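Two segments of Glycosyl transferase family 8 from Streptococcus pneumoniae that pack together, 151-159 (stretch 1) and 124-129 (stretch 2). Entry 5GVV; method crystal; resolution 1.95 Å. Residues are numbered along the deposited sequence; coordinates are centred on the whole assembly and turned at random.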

# COMPACT_ATOMS: atom_id res chain seq x y z
N LYS A 151 -2.30 14.07 -30.11
CA LYS A 151 -2.68 13.91 -31.51
C LYS A 151 -1.44 13.70 -32.38
O LYS A 151 -1.39 12.79 -33.21
CB LYS A 151 -3.47 15.12 -31.98
CG LYS A 151 -4.04 14.99 -33.40
CD LYS A 151 -4.63 16.31 -33.88
CE LYS A 151 -4.36 16.54 -35.36
NZ LYS A 151 -4.73 17.92 -35.81
N LYS A 152 -0.44 14.55 -32.17
CA LYS A 152 0.83 14.47 -32.90
C LYS A 152 1.55 13.15 -32.64
O LYS A 152 2.13 12.56 -33.56
CB LYS A 152 1.73 15.64 -32.52
CG LYS A 152 1.44 16.94 -33.24
CD LYS A 152 2.51 17.22 -34.30
CE LYS A 152 3.91 17.00 -33.74
NZ LYS A 152 4.98 17.29 -34.74
N TRP A 153 1.54 12.71 -31.39
CA TRP A 153 2.11 11.43 -31.00
C TRP A 153 1.45 10.27 -31.74
O TRP A 153 2.09 9.25 -32.03
CB TRP A 153 1.97 11.22 -29.49
CG TRP A 153 2.95 12.00 -28.66
CD1 TRP A 153 3.25 13.33 -28.78
CD2 TRP A 153 3.75 11.51 -27.58
NE1 TRP A 153 4.20 13.69 -27.85
CE2 TRP A 153 4.52 12.59 -27.10
CE3 TRP A 153 3.90 10.26 -26.98
CZ2 TRP A 153 5.41 12.45 -26.03
CZ3 TRP A 153 4.79 10.12 -25.92
CH2 TRP A 153 5.53 11.21 -25.47
N GLY A 154 0.16 10.43 -32.05
CA GLY A 154 -0.57 9.41 -32.79
C GLY A 154 -0.16 9.32 -34.24
O GLY A 154 0.11 8.23 -34.75
N SER A 155 -0.10 10.47 -34.91
CA SER A 155 0.18 10.52 -36.35
C SER A 155 1.65 10.30 -36.70
O SER A 155 1.96 9.69 -37.72
CB SER A 155 -0.31 11.85 -36.94
OG SER A 155 -0.56 12.81 -35.93
N GLU A 156 2.54 10.79 -35.85
CA GLU A 156 3.97 10.65 -36.10
C GLU A 156 4.47 9.27 -35.66
O GLU A 156 5.67 8.99 -35.74
CB GLU A 156 4.75 11.75 -35.38
CG GLU A 156 5.96 12.28 -36.14
CD GLU A 156 5.57 13.04 -37.39
OE1 GLU A 156 4.95 14.11 -37.27
OE2 GLU A 156 5.88 12.55 -38.50
N THR A 157 3.55 8.41 -35.22
CA THR A 157 3.88 7.08 -34.71
C THR A 157 5.03 7.08 -33.69
O THR A 157 5.99 6.31 -33.81
CB THR A 157 4.18 6.05 -35.84
OG1 THR A 157 4.77 6.70 -36.97
CG2 THR A 157 2.90 5.35 -36.27
N ILE A 158 4.91 7.93 -32.68
CA ILE A 158 5.97 8.12 -31.70
C ILE A 158 6.20 6.88 -30.82
O ILE A 158 7.33 6.58 -30.44
CB ILE A 158 5.70 9.35 -30.81
CG1 ILE A 158 5.58 10.61 -31.68
CG2 ILE A 158 6.80 9.54 -29.78
CD1 ILE A 158 6.83 10.90 -32.49
N ARG A 159 5.11 6.16 -30.52
CA ARG A 159 5.21 4.95 -29.70
C ARG A 159 6.18 3.94 -30.31
O ARG A 159 7.07 3.43 -29.63
CB ARG A 159 3.83 4.31 -29.49
CG ARG A 159 3.86 3.01 -28.67
CD ARG A 159 3.68 1.78 -29.56
NE ARG A 159 2.41 1.83 -30.29
CZ ARG A 159 2.17 1.17 -31.42
NH1 ARG A 159 3.11 0.41 -31.96
NH2 ARG A 159 0.99 1.28 -32.00
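Stretch 2, residues 124-129: GENYLA

Stretch 1 is the last part of a helix, ending at Ser155, then a short turn and the first residues of a new helix at Ile158. Thr157 has positive phi, and the turn is a Schellman motif, with Ile158 N bonded back to Trp153 O at 3.2 Å. Stretch 2 is irregular from Gly124 to Tyr127 and becomes a strand at Leu128. Gly124 has phi 59° and psi -123°, and positive phi favours glycine. The closest CA atoms across the two stretches are those of Lys152 and Tyr127, 6.5 Å apart.

Tyr127 is the centre of the contact. Its CA-to-CB bond points sideways, but chi1 is m (-70°) and chi2 is -102°, and the ring reaches stretch 1. The CA-to-CB bond of Lys152 points toward stretch 2. Its chi1 is m, chi2 is off-rotamer at -106°, chi3 is m and chi4 is t. This bent chain lays its end over one face of the tyrosine ring. Lys152 NZ is 3.4 Å from the centroid of the Tyr127 ring, a cation-pi contact, and Lys152 CE is 3.6 Å from the same centroid, a CH-pi contact. Lys152 NZ also lies 3.4 Å from Tyr127 OH, but the angle is too poor for a hydrogen bond.

Ile158, with both chi angles m, places CD1 3.8 Å from Tyr127 CE1. At the ring edge, Glu156 CG is 3.5 Å from Tyr127 OH.

Trp153 leaves its backbone sideways, yet chi1 m and chi2 49° bring the indole edge to stretch 2. There Trp153 NE1 donates a hydrogen bond to Tyr127 O at 2.9 Å, which satisfies the indole nitrogen in a buried setting. Beside it, Trp153 CZ2 packs 3.8 Å from Leu128 CD2. The CA-to-CB bond of Leu128 points toward stretch 1, with chi1 and chi2 both p.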

# COMPACT_ATOMS: atom_id res chain seq x y z
N GLY A 124 1.52 24.62 -29.38
CA GLY A 124 1.81 24.95 -30.77
C GLY A 124 2.11 23.70 -31.57
O GLY A 124 1.29 22.78 -31.61
N GLU A 125 3.28 23.66 -32.19
CA GLU A 125 3.69 22.52 -33.00
C GLU A 125 4.67 21.63 -32.23
O GLU A 125 5.14 20.61 -32.76
CB GLU A 125 4.32 22.99 -34.32
CG GLU A 125 4.42 21.91 -35.40
CD GLU A 125 3.38 22.08 -36.50
OE1 GLU A 125 3.76 22.46 -37.62
OE2 GLU A 125 2.18 21.82 -36.24
N ASN A 126 4.98 22.00 -31.00
CA ASN A 126 5.83 21.18 -30.15
C ASN A 126 5.16 19.85 -29.80
O ASN A 126 3.97 19.81 -29.51
CB ASN A 126 6.21 21.93 -28.87
CG ASN A 126 7.17 23.08 -29.13
OD1 ASN A 126 6.96 24.20 -28.67
ND2 ASN A 126 8.25 22.80 -29.86
N TYR A 127 5.93 18.76 -29.84
CA TYR A 127 5.42 17.44 -29.47
C TYR A 127 5.02 17.39 -28.00
O TYR A 127 4.15 16.61 -27.60
CB TYR A 127 6.47 16.36 -29.74
CG TYR A 127 6.76 16.06 -31.20
CD1 TYR A 127 6.22 14.95 -31.83
CD2 TYR A 127 7.60 16.89 -31.94
CE1 TYR A 127 6.49 14.67 -33.15
CE2 TYR A 127 7.89 16.61 -33.27
CZ TYR A 127 7.33 15.50 -33.87
OH TYR A 127 7.60 15.23 -35.19
N LEU A 128 5.68 18.22 -27.19
CA LEU A 128 5.42 18.24 -25.75
C LEU A 128 5.97 19.48 -25.06
O LEU A 128 6.66 20.30 -25.67
CB LEU A 128 5.99 16.98 -25.08
CG LEU A 128 7.51 16.76 -25.07
CD1 LEU A 128 8.18 17.39 -23.85
CD2 LEU A 128 7.85 15.28 -25.15
N ALA A 129 5.64 19.61 -23.77
CA ALA A 129 6.25 20.62 -22.91
C ALA A 129 6.83 19.91 -21.69
O ALA A 129 6.22 18.98 -21.16
CB ALA A 129 5.22 21.65 -22.48